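Local atomic coordinates of response regulator (Pseudomonas putida, PDB entry 3HDV), a protein that probably acts as a signalling response regulator, its receiver domain taking up a phosphoryl group on an aspartate as in CheY-like proteins. Residues B[18-21]-B[22-26]; B[39-42]-B[43-47]; B[63-66]-B[67-71]. All coordinates share one frame; numbering follows the deposited sequence.

Contact 1. Residues B[18-21]-B[22-26]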
loop_
_atom_site.group_PDB
_atom_site.type_symbol
_atom_site.label_atom_id
_atom_site.label_comp_id
_atom_site.label_asym_id
_atom_site.label_seq_id
_atom_site.Cartn_x
_atom_site.Cartn_y
_atom_site.Cartn_z
ATOM N N VAL B 18 -1.502 6.697 -0.963
ATOM C CA VAL B 18 -0.816 5.604 -1.615
ATOM C C VAL B 18 -0.313 4.626 -0.594
ATOM O O VAL B 18 -0.589 3.414 -0.704
ATOM C CB VAL B 18 0.350 6.119 -2.524
ATOM C CG1 VAL B 18 1.182 4.952 -3.068
ATOM C CG2 VAL B 18 -0.242 6.906 -3.670
ATOM N N ASN B 19 0.419 5.105 0.400
ATOM C CA ASN B 19 0.896 4.232 1.450
ATOM C C ASN B 19 -0.221 3.628 2.259
ATOM O O ASN B 19 -0.210 2.470 2.522
ATOM C CB ASN B 19 1.900 4.865 2.406
ATOM C CG ASN B 19 2.234 3.920 3.616
ATOM O OD1 ASN B 19 2.909 2.896 3.472
ATOM N ND2 ASN B 19 1.712 4.259 4.788
ATOM N N ARG B 20 -1.176 4.447 2.643
ATOM C CA ARG B 20 -2.325 3.967 3.392
ATOM C C ARG B 20 -2.968 2.789 2.695
ATOM O O ARG B 20 -3.166 1.739 3.301
ATOM C CB ARG B 20 -3.331 5.117 3.590
ATOM C CG ARG B 20 -4.440 4.831 4.669
ATOM C CD ARG B 20 -5.336 6.066 4.791
ATOM N NE ARG B 20 -6.044 6.428 3.552
ATOM C CZ ARG B 20 -5.919 7.626 2.945
ATOM N NH1 ARG B 20 -5.141 8.569 3.458
ATOM N NH2 ARG B 20 -6.602 7.899 1.849
ATOM N N GLU B 21 -3.319 2.964 1.416
ATOM C CA GLU B 21 -3.911 1.870 0.640
ATOM C C GLU B 21 -3.005 0.637 0.453
ATOM O O GLU B 21 -3.516 -0.483 0.451
ATOM C CB GLU B 21 -4.525 2.357 -0.701
ATOM C CG GLU B 21 -5.831 3.270 -0.484
ATOM C CD GLU B 21 -7.104 2.609 0.212
ATOM O OE1 GLU B 21 -7.374 1.329 0.142
ATOM O OE2 GLU B 21 -7.887 3.428 0.846
ATOM N N ALA B 22 -1.690 0.849 0.317
ATOM C CA ALA B 22 -0.681 -0.264 0.194
ATOM C C ALA B 22 -0.676 -1.149 1.421
ATOM O O ALA B 22 -0.735 -2.374 1.305
ATOM C CB ALA B 22 0.724 0.256 -0.102
ATOM N N LEU B 23 -0.680 -0.529 2.599
ATOM C CA LEU B 23 -0.700 -1.250 3.863
ATOM C C LEU B 23 -2.044 -1.936 4.070
ATOM O O LEU B 23 -2.105 -3.069 4.547
ATOM C CB LEU B 23 -0.398 -0.326 5.031
ATOM C CG LEU B 23 -0.041 -0.863 6.407
ATOM C CD1 LEU B 23 1.014 -2.075 6.355
ATOM C CD2 LEU B 23 0.489 0.260 7.301
ATOM N N ILE B 24 -3.131 -1.269 3.715
ATOM C CA ILE B 24 -4.442 -1.962 3.824
ATOM C C ILE B 24 -4.458 -3.242 2.952
ATOM O O ILE B 24 -4.918 -4.305 3.400
ATOM C CB ILE B 24 -5.596 -1.044 3.460
ATOM C CG1 ILE B 24 -5.739 0.006 4.564
ATOM C CG2 ILE B 24 -6.848 -1.888 3.245
ATOM C CD1 ILE B 24 -6.708 1.172 4.212
ATOM N N LEU B 25 -3.951 -3.120 1.722
ATOM C CA LEU B 25 -3.841 -4.264 0.824
ATOM C C LEU B 25 -2.956 -5.385 1.433
ATOM O O LEU B 25 -3.282 -6.568 1.344
ATOM C CB LEU B 25 -3.267 -3.831 -0.536
ATOM C CG LEU B 25 -3.022 -4.970 -1.526
ATOM C CD1 LEU B 25 -4.368 -5.632 -1.905
ATOM C CD2 LEU B 25 -2.270 -4.441 -2.762
ATOM N N TYR B 26 -1.819 -5.007 1.997
ATOM C CA TYR B 26 -0.913 -5.974 2.583
ATOM C C TYR B 26 -1.631 -6.703 3.714
ATOM O O TYR B 26 -1.633 -7.937 3.735
ATOM C CB TYR B 26 0.398 -5.329 3.044
ATOM C CG TYR B 26 1.439 -6.342 3.502
ATOM C CD1 TYR B 26 2.273 -6.979 2.570
ATOM C CD2 TYR B 26 1.566 -6.692 4.856
ATOM C CE1 TYR B 26 3.221 -7.950 2.980
ATOM C CE2 TYR B 26 2.509 -7.657 5.285
ATOM C CZ TYR B 26 3.332 -8.276 4.337
ATOM O OH TYR B 26 4.287 -9.203 4.748
#

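Contact 2. Residues B[39-42]-B[43-47]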
loop_
_atom_site.group_PDB
_atom_site.type_symbol
_atom_site.label_atom_id
_atom_site.label_comp_id
_atom_site.label_asym_id
_atom_site.label_seq_id
_atom_site.Cartn_x
_atom_site.Cartn_y
_atom_site.Cartn_z
ATOM N N GLY B 39 -5.892 11.057 8.649
ATOM C CA GLY B 39 -5.261 11.957 9.620
ATOM C C GLY B 39 -5.874 11.778 10.992
ATOM O O GLY B 39 -6.734 10.893 11.166
ATOM N N ALA B 40 -5.445 12.587 11.971
ATOM C CA ALA B 40 -5.877 12.403 13.351
ATOM C C ALA B 40 -7.425 12.542 13.549
ATOM O O ALA B 40 -8.034 11.745 14.255
ATOM C CB ALA B 40 -5.124 13.328 14.286
ATOM N N GLU B 41 -8.036 13.542 12.926
ATOM C CA GLU B 41 -9.515 13.717 13.023
ATOM C C GLU B 41 -10.292 12.523 12.481
ATOM O O GLU B 41 -11.140 11.998 13.174
ATOM C CB GLU B 41 -10.003 15.036 12.372
ATOM C CG GLU B 41 -11.457 15.494 12.888
ATOM C CD GLU B 41 -11.665 15.265 14.426
ATOM O OE1 GLU B 41 -10.893 15.860 15.250
ATOM O OE2 GLU B 41 -12.584 14.461 14.805
ATOM N N GLU B 42 -9.995 12.061 11.271
ATOM C CA GLU B 42 -10.657 10.877 10.766
ATOM C C GLU B 42 -10.346 9.659 11.621
ATOM O O GLU B 42 -11.222 8.797 11.814
ATOM C CB GLU B 42 -10.294 10.610 9.314
ATOM C CG GLU B 42 -11.456 10.424 8.405
ATOM C CD GLU B 42 -11.156 9.492 7.240
ATOM O OE1 GLU B 42 -10.099 9.645 6.628
ATOM O OE2 GLU B 42 -11.984 8.578 6.962
ATOM N N ALA B 43 -9.127 9.580 12.167
ATOM C CA ALA B 43 -8.784 8.465 13.074
ATOM C C ALA B 43 -9.725 8.464 14.285
ATOM O O ALA B 43 -10.209 7.407 14.670
ATOM C CB ALA B 43 -7.311 8.525 13.581
ATOM N N ARG B 44 -9.919 9.628 14.926
ATOM C CA ARG B 44 -10.757 9.715 16.143
ATOM C C ARG B 44 -12.245 9.354 15.802
ATOM O O ARG B 44 -12.902 8.610 16.531
ATOM C CB ARG B 44 -10.626 11.101 16.789
ATOM C CG ARG B 44 -9.361 11.288 17.611
ATOM C CD ARG B 44 -9.365 12.646 18.337
ATOM N NE ARG B 44 -9.227 13.702 17.359
ATOM C CZ ARG B 44 -8.081 14.330 17.115
ATOM N NH1 ARG B 44 -6.976 14.025 17.791
ATOM N NH2 ARG B 44 -8.046 15.247 16.174
ATOM N N LEU B 45 -12.727 9.794 14.650
ATOM C CA LEU B 45 -14.042 9.356 14.159
ATOM C C LEU B 45 -14.194 7.843 14.050
ATOM O O LEU B 45 -15.151 7.276 14.587
ATOM C CB LEU B 45 -14.372 10.016 12.825
ATOM C CG LEU B 45 -14.625 11.525 12.933
ATOM C CD1 LEU B 45 -14.783 12.102 11.541
ATOM C CD2 LEU B 45 -15.905 11.791 13.801
ATOM N N TYR B 46 -13.266 7.199 13.333
ATOM C CA TYR B 46 -13.304 5.777 13.142
ATOM C C TYR B 46 -13.348 5.074 14.501
ATOM O O TYR B 46 -14.161 4.159 14.725
ATOM C CB TYR B 46 -12.088 5.286 12.319
ATOM C CG TYR B 46 -12.506 4.678 11.009
ATOM C CD1 TYR B 46 -13.427 3.665 11.013
ATOM C CD2 TYR B 46 -12.033 5.140 9.775
ATOM C CE1 TYR B 46 -13.869 3.069 9.850
ATOM C CE2 TYR B 46 -12.479 4.516 8.554
ATOM C CZ TYR B 46 -13.389 3.473 8.639
ATOM O OH TYR B 46 -13.936 2.803 7.548
ATOM N N LEU B 47 -12.469 5.513 15.402
ATOM C CA LEU B 47 -12.386 4.917 16.734
ATOM C C LEU B 47 -13.712 5.031 17.507
ATOM O O LEU B 47 -14.129 4.077 18.168
ATOM C CB LEU B 47 -11.244 5.526 17.545
ATOM C CG LEU B 47 -9.827 5.186 17.046
ATOM C CD1 LEU B 47 -8.810 5.987 17.827
ATOM C CD2 LEU B 47 -9.552 3.712 17.150
#

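Contact 3. Residues B[63-66]-B[67-71]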
loop_
_atom_site.group_PDB
_atom_site.type_symbol
_atom_site.label_atom_id
_atom_site.label_comp_id
_atom_site.label_asym_id
_atom_site.label_seq_id
_atom_site.Cartn_x
_atom_site.Cartn_y
_atom_site.Cartn_z
ATOM N N GLN B 63 -0.198 15.955 8.409
ATOM C CA GLN B 63 -0.788 17.290 8.420
ATOM C C GLN B 63 -2.290 17.135 8.263
ATOM O O GLN B 63 -2.715 16.362 7.416
ATOM C CB GLN B 63 -0.253 18.144 7.252
ATOM C CG GLN B 63 1.273 18.390 7.237
ATOM C CD GLN B 63 1.800 19.297 8.371
ATOM O OE1 GLN B 63 1.093 19.584 9.345
ATOM N NE2 GLN B 63 3.057 19.760 8.233
ATOM N N PRO B 64 -3.095 17.915 9.010
ATOM C CA PRO B 64 -2.732 18.998 9.947
ATOM C C PRO B 64 -2.345 18.676 11.395
ATOM O O PRO B 64 -1.773 19.536 12.073
ATOM C CB PRO B 64 -3.972 19.929 9.914
ATOM C CG PRO B 64 -5.110 19.051 9.573
ATOM C CD PRO B 64 -4.548 17.858 8.764
ATOM N N GLU B 65 -2.635 17.469 11.872
ATOM C CA GLU B 65 -2.271 17.092 13.229
ATOM C C GLU B 65 -1.357 15.839 13.196
ATOM O O GLU B 65 -1.612 14.878 12.470
ATOM C CB GLU B 65 -3.534 16.854 14.038
ATOM C CG GLU B 65 -3.349 16.545 15.508
ATOM C CD GLU B 65 -4.678 16.372 16.207
ATOM O OE1 GLU B 65 -5.739 16.686 15.585
ATOM O OE2 GLU B 65 -4.669 15.918 17.375
ATOM N N SER B 66 -0.306 15.871 14.007
ATOM C CA SER B 66 0.758 14.864 13.952
ATOM C C SER B 66 0.305 13.560 14.631
ATOM O O SER B 66 -0.684 13.543 15.393
ATOM C CB SER B 66 2.004 15.397 14.633
ATOM O OG SER B 66 1.829 15.314 16.032
ATOM N N GLY B 67 1.041 12.470 14.365
ATOM C CA GLY B 67 0.758 11.193 15.030
ATOM C C GLY B 67 0.987 11.264 16.514
ATOM O O GLY B 67 0.274 10.598 17.294
ATOM N N LEU B 68 1.955 12.061 16.958
ATOM C CA LEU B 68 2.164 12.167 18.395
ATOM C C LEU B 68 0.933 12.812 19.106
ATOM O O LEU B 68 0.486 12.327 20.146
ATOM C CB LEU B 68 3.441 12.934 18.728
ATOM C CG LEU B 68 3.722 13.407 20.132
ATOM C CD1 LEU B 68 3.688 12.291 21.124
ATOM C CD2 LEU B 68 5.063 14.184 20.191
ATOM N N ASP B 69 0.406 13.884 18.543
ATOM C CA ASP B 69 -0.779 14.533 19.129
ATOM C C ASP B 69 -1.970 13.570 19.099
ATOM O O ASP B 69 -2.730 13.519 20.059
ATOM C CB ASP B 69 -1.135 15.800 18.355
ATOM C CG ASP B 69 -0.268 16.996 18.735
ATOM O OD1 ASP B 69 0.307 17.012 19.830
ATOM O OD2 ASP B 69 -0.181 17.937 17.934
ATOM N N LEU B 70 -2.141 12.805 18.017
ATOM C CA LEU B 70 -3.242 11.848 17.937
ATOM C C LEU B 70 -3.138 10.819 19.049
ATOM O O LEU B 70 -4.112 10.549 19.761
ATOM C CB LEU B 70 -3.286 11.162 16.572
ATOM C CG LEU B 70 -4.125 9.871 16.441
ATOM C CD1 LEU B 70 -5.645 10.158 16.664
ATOM C CD2 LEU B 70 -3.932 9.204 15.085
ATOM N N ILE B 71 -1.961 10.241 19.228
ATOM C CA ILE B 71 -1.735 9.297 20.301
ATOM C C ILE B 71 -2.046 9.878 21.690
ATOM O O ILE B 71 -2.695 9.229 22.506
ATOM C CB ILE B 71 -0.267 8.690 20.240
ATOM C CG1 ILE B 71 -0.113 7.926 18.917
ATOM C CG2 ILE B 71 -0.004 7.796 21.442
ATOM C CD1 ILE B 71 1.329 7.499 18.557
HETATM O O HOH W 1 4.246 13.181 15.579
HETATM O O HOH W 2 0.167 18.312 15.442
#

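Contact 1. Residues B[18-21]-B[22-26]
V18, N19, R20 and E21 lend their carbonyl oxygens to the amides of A22, L23, I24 and L25, four consecutive i to i+4 bonds that carry helix 17-29 without a break through both segments. The V18 O to A22 N bond, 3.0 Å long, is the most bent of the four, with 151° at the hydrogen. N19 O to L23 N, also 3.0 Å, is the straightest at 167°.

Among the side chains, I24 does most of the touching. Its CG1 lies beside its own backbone N (chi1 -70°), which swings that branch back toward the preceding turn and brings I24 CG1 to 3.3 Å from R20 O. Beyond it, I24 CD1 passes 4.3 Å from R20 CG, aliphatic carbon against aliphatic carbon. The E21 chain runs alongside I24 in the same direction and is bent at chi2, leaving E21 OE1 4.1 Å from I24 CD1, a van der Waals contact rather than a polar one. A22 needs little: its CB sits 3.5 Å from V18 O. A22 and V18 both pack on N16 of the second subunit, and L25 and Y26 also pack on that subunit.

The polar ends of N19 and R20 are used elsewhere. N19 ND2 bonds to D14 OD2 and R20 NH1 to D14 O, while R20, L23 and I24 lay carbon on V12 of strand 9-13. D14 follows that strand, near the C-terminal ends of the strands, where receiver domains carry their acidic pocket.

The chemistry is therefore divided: within the turn the grip is backbone bonding plus aliphatic contact, and the amide and guanidinium are spent on tying the start of the helix to the loop just after strand 9-13, beside the presumed phosphorylation pocket.

Contact 2. Residues B[39-42]-B[43-47]
E41 and R44 meet one helical turn apart in a salt bridge, E41 OE1 lying 3.1 Å from R44 NH2. The bond is fairly straight, 159° at the hydrogen, and a weaker one links R44 NE to the same oxygen at 3.4 Å. One carboxylate oxygen thus sits at the guanidinium's edge, close to its plane, yet it is approached from above the carboxylate's own plane; the two flat groups are turned 45° apart and the chains cross at about a right angle. A bend at chi2 of E41 (40°) brings its carboxylate round to R44. The bend leaves the other oxygen, E41 OE2, 4.0 Å from L45 CG.

Below the guanidinium, A40 O stands 3.7 Å from its plane, over the centre, while A40 CB touches R44 NH1 and NH2. R44 folds back at chi3 to lie there. That same A40 O already accepts R44 N in a backbone bond of 2.9 Å, one of a run that starts with A43 N to G39 O and ends with Y46 N to E42 O. G39 is the N-cap. E42, in the first turn, sends OE1 back to D38 N, a bond to the backbone just ahead of the helix; its negative charge at this end would probably suit the helix dipole.

R44 is held from further off as well: NH2 forms a salt bridge with E65, so the guanidinium is held between the carboxylates of E41 and E65, with T73 OG1 on NH1. On the inner side, A40, A43 and R44 pack on L70 of helix 67-75, A43 reaches V13 and Y46 reaches L11 of strand 9-13, and Y46 also meets V35 of strand 33-37, so helix 40-49 packs on the sheet over strands 9-13 and 33-37, with helix 67-75 beside it.

Contact 3. Residues B[63-66]-B[67-71]
S66 closes the loop and starts helix 67-75: its carbonyl takes the first i to i+4 bond, L70 N to S66 O at 3.1 Å. S66 itself is extended (psi 164°), and only from G67 onward does the backbone settle into helical angles.

The serine side chain turns back over this first turn. S66 OG lies between the backbone N and the carbonyl carbon (chi1 77°), where it accepts D69 N at 3.2 Å along an almost straight line, 172° at the hydrogen. This is an N-cap bond. D69 does not reach S66 N itself; a water accepts S66 N at 2.9 Å and donates to D69 OD2. A second water takes L68 N at 2.9 Å and, weakly, S66 OG, satisfying another amide of the open helix end. With the hydroxyl gone, as in an alanine here, D69 N would probably lose its acceptor and the first turn part of its hold at the start.

Residues 63-66 belong to the loop that follows strand 53-58, the one after presumed phosphoacceptor D59 in this receiver domain, and include a cis peptide before P64. E65 bears on the turn too. Its extended chain crosses D69, with E65 CG and E65 OE2 each 3.7 Å from D69 CB. The two carboxylates stay apart, E65 OE2 and D69 OD2 being 5.0 Å distant, and each has a cation elsewhere: E65 pairs with R44 of helix 40-49 and D69 with R72. The L70 side chain packs on M56 and T58 of strand 53-58.

Along the chain the contacts come in series, 18-21/22-26, then 39-42/43-47, then 63-66/67-71, on the first three helices of a CheY-like receiver domain with its five-stranded parallel sheet. Contact 1 lies about 17 Å from contact 2 and about 19 Å from contact 3, centre to centre, and touches neither. Its helix, with helix 114-124, packs on one face of the sheet; helices 40-49 and 67-75 pack on the other. Contacts 2 and 3, about 10 Å apart between centres, meet directly through the R44 to E65 salt bridge and the packing of A40 and A43 on L70. Two adjoining helices thus start locked together, while contact 1 faces a second subunit.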